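PDB 4W5K: aspartate aminotransferase, mitochondrial from Trypanosoma brucei brucei, which probably transfers the amino group of L-aspartate to 2-oxoglutarate as a homodimeric, pyridoxal-phosphate-dependent aminotransferase of class I. Local coordinates for residues 331-337 with 389-395. The protein carries 1 engineered substitution. Residues are numbered along the deposited sequence; the frame is centred on the assembly and turned at random.
Sequences CGSVHDW and QAIHNVT. With EDO (1,2-ethanediol), chain E.
H335 and T395 make the one direct hydrogen bond between the loop and the helix, NE2 to O 3.0 Å; the oxygen lies near the imidazole plane, but the donor stands well above the carbonyl plane. Water does more of the polar fastening, a small example of how a loop can be tied to a helix through solvent. One water is hydrogen-bonded to S333 OG and H392 ND1, 2.8 Å from each, and donates to T395 OG1. That hydroxyl, turned between backbone N and carbonyl carbon (chi1 55°), gives its own proton to I391 O one turn back, 2.7 Å away from OG1. S333 OG also receives the indole N-H of W337, NE1 to OG 3.0 Å, almost straight at 173° and in the ring plane, which restrains the rotation of the indole about its chi2 bond. At the other end, a second water donates to C331 O and accepts from Q389 NE2, which also donates to N393 OD1 one turn on in the helix. An ethanediol, probably from the crystallisation liquor, donates to D336 O and covers one face of the W337 indole.

Helix 300-331 ends here in a Schellman motif, with G332 at positive phi, and the loop that follows runs beside the closing turns of helix 384-395 at the C-terminus, away from the cofactor and malate sites.

Other contacts are van der Waals packing of H392 and W337. With CG anti to the backbone N (chi1 171°), the H392 ring reaches the loop: C331 C sits over one face near the rim, and S333 CA approaches ND1 to 3.3 Å. CH2 of the W337 benzene ring lies 3.6 Å from I391 CG2, the methyl approaching obliquely, while L328 of helix 300-331 touches W337, I391 and H392.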
ATOM      1  N   CYS A 331     -25.787  12.207 -37.380  1.00 38.99           N
ATOM      2  CA  CYS A 331     -25.113  13.463 -37.708  1.00 40.43           C
ATOM      3  C   CYS A 331     -24.687  13.547 -39.173  1.00 40.19           C
ATOM      4  O   CYS A 331     -24.385  14.629 -39.671  1.00 41.79           O
ATOM      5  CB  CYS A 331     -23.872  13.645 -36.830  1.00 43.37           C
ATOM      6  SG  CYS A 331     -24.210  14.101 -35.133  1.00 52.76           S
ATOM      7  N   GLY A 332     -24.615  12.400 -39.841  1.00 39.62           N
ATOM      8  CA  GLY A 332     -24.206  12.351 -41.233  1.00 36.98           C
ATOM      9  C   GLY A 332     -22.781  11.862 -41.455  1.00 34.14           C
ATOM     10  O   GLY A 332     -22.252  11.980 -42.560  1.00 34.82           O
ATOM     11  N   SER A 333     -22.142  11.314 -40.425  1.00 33.52           N
ATOM     12  CA  SER A 333     -20.787  10.803 -40.615  1.00 30.33           C
ATOM     13  C   SER A 333     -20.796   9.620 -41.556  1.00 30.80           C
ATOM     14  O   SER A 333     -21.564   8.673 -41.374  1.00 31.38           O
ATOM     15  CB  SER A 333     -20.140  10.393 -39.285  1.00 30.99           C
ATOM     16  OG  SER A 333     -18.845   9.856 -39.509  1.00 27.42           O
ATOM     17  N   VAL A 334     -19.934   9.662 -42.561  1.00 27.54           N
ATOM     18  CA  VAL A 334     -19.855   8.565 -43.502  1.00 29.24           C
ATOM     19  C   VAL A 334     -18.738   7.584 -43.151  1.00 28.54           C
ATOM     20  O   VAL A 334     -18.559   6.580 -43.851  1.00 30.40           O
ATOM     21  CB  VAL A 334     -19.666   9.089 -44.947  1.00 31.42           C
ATOM     22  CG1 VAL A 334     -20.750  10.085 -45.278  1.00 32.04           C
ATOM     23  CG2 VAL A 334     -18.313   9.743 -45.120  1.00 32.84           C
ATOM     24  N   HIS A 335     -18.004   7.857 -42.068  1.00 25.55           N
ATOM     25  CA  HIS A 335     -16.913   6.980 -41.656  1.00 25.05           C
ATOM     26  C   HIS A 335     -17.432   5.808 -40.848  1.00 26.59           C
ATOM     27  O   HIS A 335     -18.549   5.832 -40.335  1.00 28.75           O
ATOM     28  CB  HIS A 335     -15.865   7.764 -40.841  1.00 28.64           C
ATOM     29  CG  HIS A 335     -15.276   8.908 -41.606  1.00 28.68           C
ATOM     30  ND1 HIS A 335     -14.842   8.779 -42.906  1.00 33.67           N
ATOM     31  CD2 HIS A 335     -15.113  10.214 -41.282  1.00 31.22           C
ATOM     32  CE1 HIS A 335     -14.404   9.948 -43.342  1.00 33.02           C
ATOM     33  NE2 HIS A 335     -14.557  10.835 -42.374  1.00 32.56           N
ATOM     34  N   ASP A 336     -16.610   4.776 -40.727  1.00 21.90           N
ATOM     35  CA  ASP A 336     -17.036   3.587 -40.004  1.00 21.44           C
ATOM     36  C   ASP A 336     -16.668   3.703 -38.531  1.00 21.89           C
ATOM     37  O   ASP A 336     -15.490   3.919 -38.189  1.00 25.11           O
ATOM     38  CB  ASP A 336     -16.410   2.328 -40.578  1.00 21.02           C
ATOM     39  CG  ASP A 336     -17.072   1.080 -40.023  1.00 23.04           C
ATOM     40  OD1 ASP A 336     -18.048   0.599 -40.653  1.00 23.33           O
ATOM     41  OD2 ASP A 336     -16.681   0.636 -38.933  1.00 25.06           O
ATOM     42  N   TRP A 337     -17.659   3.544 -37.649  1.00 19.55           N
ATOM     43  CA  TRP A 337     -17.391   3.629 -36.211  1.00 19.42           C
ATOM     44  C   TRP A 337     -17.709   2.322 -35.489  1.00 20.64           C
ATOM     45  O   TRP A 337     -17.832   2.295 -34.264  1.00 20.17           O
ATOM     46  CB  TRP A 337     -18.180   4.794 -35.585  1.00 23.89           C
ATOM     47  CG  TRP A 337     -17.814   6.105 -36.173  1.00 22.44           C
ATOM     48  CD1 TRP A 337     -18.468   6.784 -37.180  1.00 23.10           C
ATOM     49  CD2 TRP A 337     -16.680   6.898 -35.827  1.00 25.27           C
ATOM     50  NE1 TRP A 337     -17.806   7.952 -37.457  1.00 24.10           N
ATOM     51  CE2 TRP A 337     -16.703   8.044 -36.644  1.00 24.13           C
ATOM     52  CE3 TRP A 337     -15.645   6.755 -34.887  1.00 22.76           C
ATOM     53  CZ2 TRP A 337     -15.735   9.049 -36.549  1.00 28.05           C
ATOM     54  CZ3 TRP A 337     -14.682   7.750 -34.801  1.00 28.43           C
ATOM     55  CH2 TRP A 337     -14.732   8.877 -35.624  1.00 28.31           C
ATOM     56  N   GLN A 389     -21.549  15.219 -32.380  1.00 40.73           N
ATOM     57  CA  GLN A 389     -21.544  16.276 -33.397  1.00 43.45           C
ATOM     58  C   GLN A 389     -20.127  16.790 -33.563  1.00 42.07           C
ATOM     59  O   GLN A 389     -19.662  17.000 -34.681  1.00 42.19           O
ATOM     60  CB  GLN A 389     -22.481  17.434 -33.026  1.00 46.26           C
ATOM     61  CG  GLN A 389     -22.555  18.531 -34.098  1.00 47.96           C
ATOM     62  CD  GLN A 389     -23.219  18.064 -35.390  1.00 49.98           C
ATOM     63  OE1 GLN A 389     -24.382  17.659 -35.391  1.00 49.11           O
ATOM     64  NE2 GLN A 389     -22.475  18.113 -36.496  1.00 47.89           N
ATOM     65  N   ALA A 390     -19.439  16.967 -32.436  1.00 39.01           N
ATOM     66  CA  ALA A 390     -18.058  17.437 -32.453  1.00 40.85           C
ATOM     67  C   ALA A 390     -17.136  16.454 -33.190  1.00 41.65           C
ATOM     68  O   ALA A 390     -16.328  16.860 -34.019  1.00 42.61           O
ATOM     69  CB  ALA A 390     -17.563  17.673 -31.030  1.00 39.06           C
ATOM     70  N   ILE A 391     -17.252  15.164 -32.889  1.00 36.76           N
ATOM     71  CA  ILE A 391     -16.415  14.163 -33.549  1.00 35.51           C
ATOM     72  C   ILE A 391     -16.723  14.097 -35.054  1.00 37.03           C
ATOM     73  O   ILE A 391     -15.814  14.002 -35.885  1.00 39.91           O
ATOM     74  CB  ILE A 391     -16.591  12.777 -32.900  1.00 31.27           C
ATOM     75  CG1 ILE A 391     -15.962  12.806 -31.493  1.00 34.03           C
ATOM     76  CG2 ILE A 391     -15.985  11.687 -33.777  1.00 34.29           C
ATOM     77  CD1 ILE A 391     -16.174  11.534 -30.657  1.00 32.89           C
ATOM     78  N   HIS A 392     -17.996  14.188 -35.409  1.00 34.21           N
ATOM     79  CA  HIS A 392     -18.346  14.274 -36.836  1.00 34.51           C
ATOM     80  C   HIS A 392     -17.724  15.514 -37.485  1.00 38.96           C
ATOM     81  O   HIS A 392     -17.129  15.426 -38.556  1.00 38.09           O
ATOM     82  CB  HIS A 392     -19.854  14.284 -37.034  1.00 33.68           C
ATOM     83  CG  HIS A 392     -20.268  14.586 -38.447  1.00 34.30           C
ATOM     84  ND1 HIS A 392     -19.877  13.809 -39.517  1.00 38.83           N
ATOM     85  CD2 HIS A 392     -21.021  15.585 -38.965  1.00 36.17           C
ATOM     86  CE1 HIS A 392     -20.388  14.305 -40.633  1.00 39.55           C
ATOM     87  NE2 HIS A 392     -21.083  15.387 -40.327  1.00 40.95           N
ATOM     88  N   ASN A 393     -17.835  16.666 -36.829  1.00 39.79           N
ATOM     89  CA  ASN A 393     -17.292  17.901 -37.393  1.00 40.61           C
ATOM     90  C   ASN A 393     -15.780  17.873 -37.626  1.00 42.47           C
ATOM     91  O   ASN A 393     -15.299  18.419 -38.612  1.00 48.49           O
ATOM     92  CB  ASN A 393     -17.652  19.093 -36.499  1.00 41.48           C
ATOM     93  CG  ASN A 393     -19.126  19.422 -36.556  1.00 45.66           C
ATOM     94  OD1 ASN A 393     -19.882  18.805 -37.314  1.00 49.15           O
ATOM     95  ND2 ASN A 393     -19.551  20.375 -35.750  1.00 49.64           N
ATOM     96  N   VAL A 394     -15.028  17.232 -36.741  1.00 40.97           N
ATOM     97  CA  VAL A 394     -13.577  17.224 -36.901  1.00 39.34           C
ATOM     98  C   VAL A 394     -13.091  16.096 -37.797  1.00 39.07           C
ATOM     99  O   VAL A 394     -11.917  16.078 -38.173  1.00 41.87           O
ATOM    100  CB  VAL A 394     -12.833  17.119 -35.533  1.00 42.97           C
ATOM    101  CG1 VAL A 394     -13.171  18.308 -34.650  1.00 40.87           C
ATOM    102  CG2 VAL A 394     -13.151  15.805 -34.838  1.00 43.52           C
ATOM    103  N   THR A 395     -13.975  15.156 -38.144  1.00 36.52           N
ATOM    104  CA  THR A 395     -13.569  14.058 -39.018  1.00 33.77           C
ATOM    105  C   THR A 395     -14.178  14.113 -40.418  1.00 35.90           C
ATOM    106  O   THR A 395     -13.676  13.443 -41.313  1.00 35.56           O
ATOM    107  CB  THR A 395     -13.906  12.664 -38.414  1.00 32.51           C
ATOM    108  OG1 THR A 395     -15.299  12.588 -38.098  1.00 33.86           O
ATOM    109  CG2 THR A 395     -13.091  12.420 -37.150  1.00 33.46           C
TER
HETATM  110  C1  EDO E 502     -12.170   6.944 -37.273  1.00 30.62           C
HETATM  111  O1  EDO E 502     -11.702   5.881 -36.439  1.00 32.46           O
HETATM  112  C2  EDO E 502     -13.376   6.434 -38.051  1.00 30.86           C
HETATM  113  O2  EDO E 502     -13.014   5.216 -38.729  1.00 29.18           O
HETATM  114  O   HOH W   1     -24.400  17.240 -38.819  1.00 47.02           O
HETATM  115  O   HOH W   2     -17.587  12.281 -39.902  1.00 28.88           O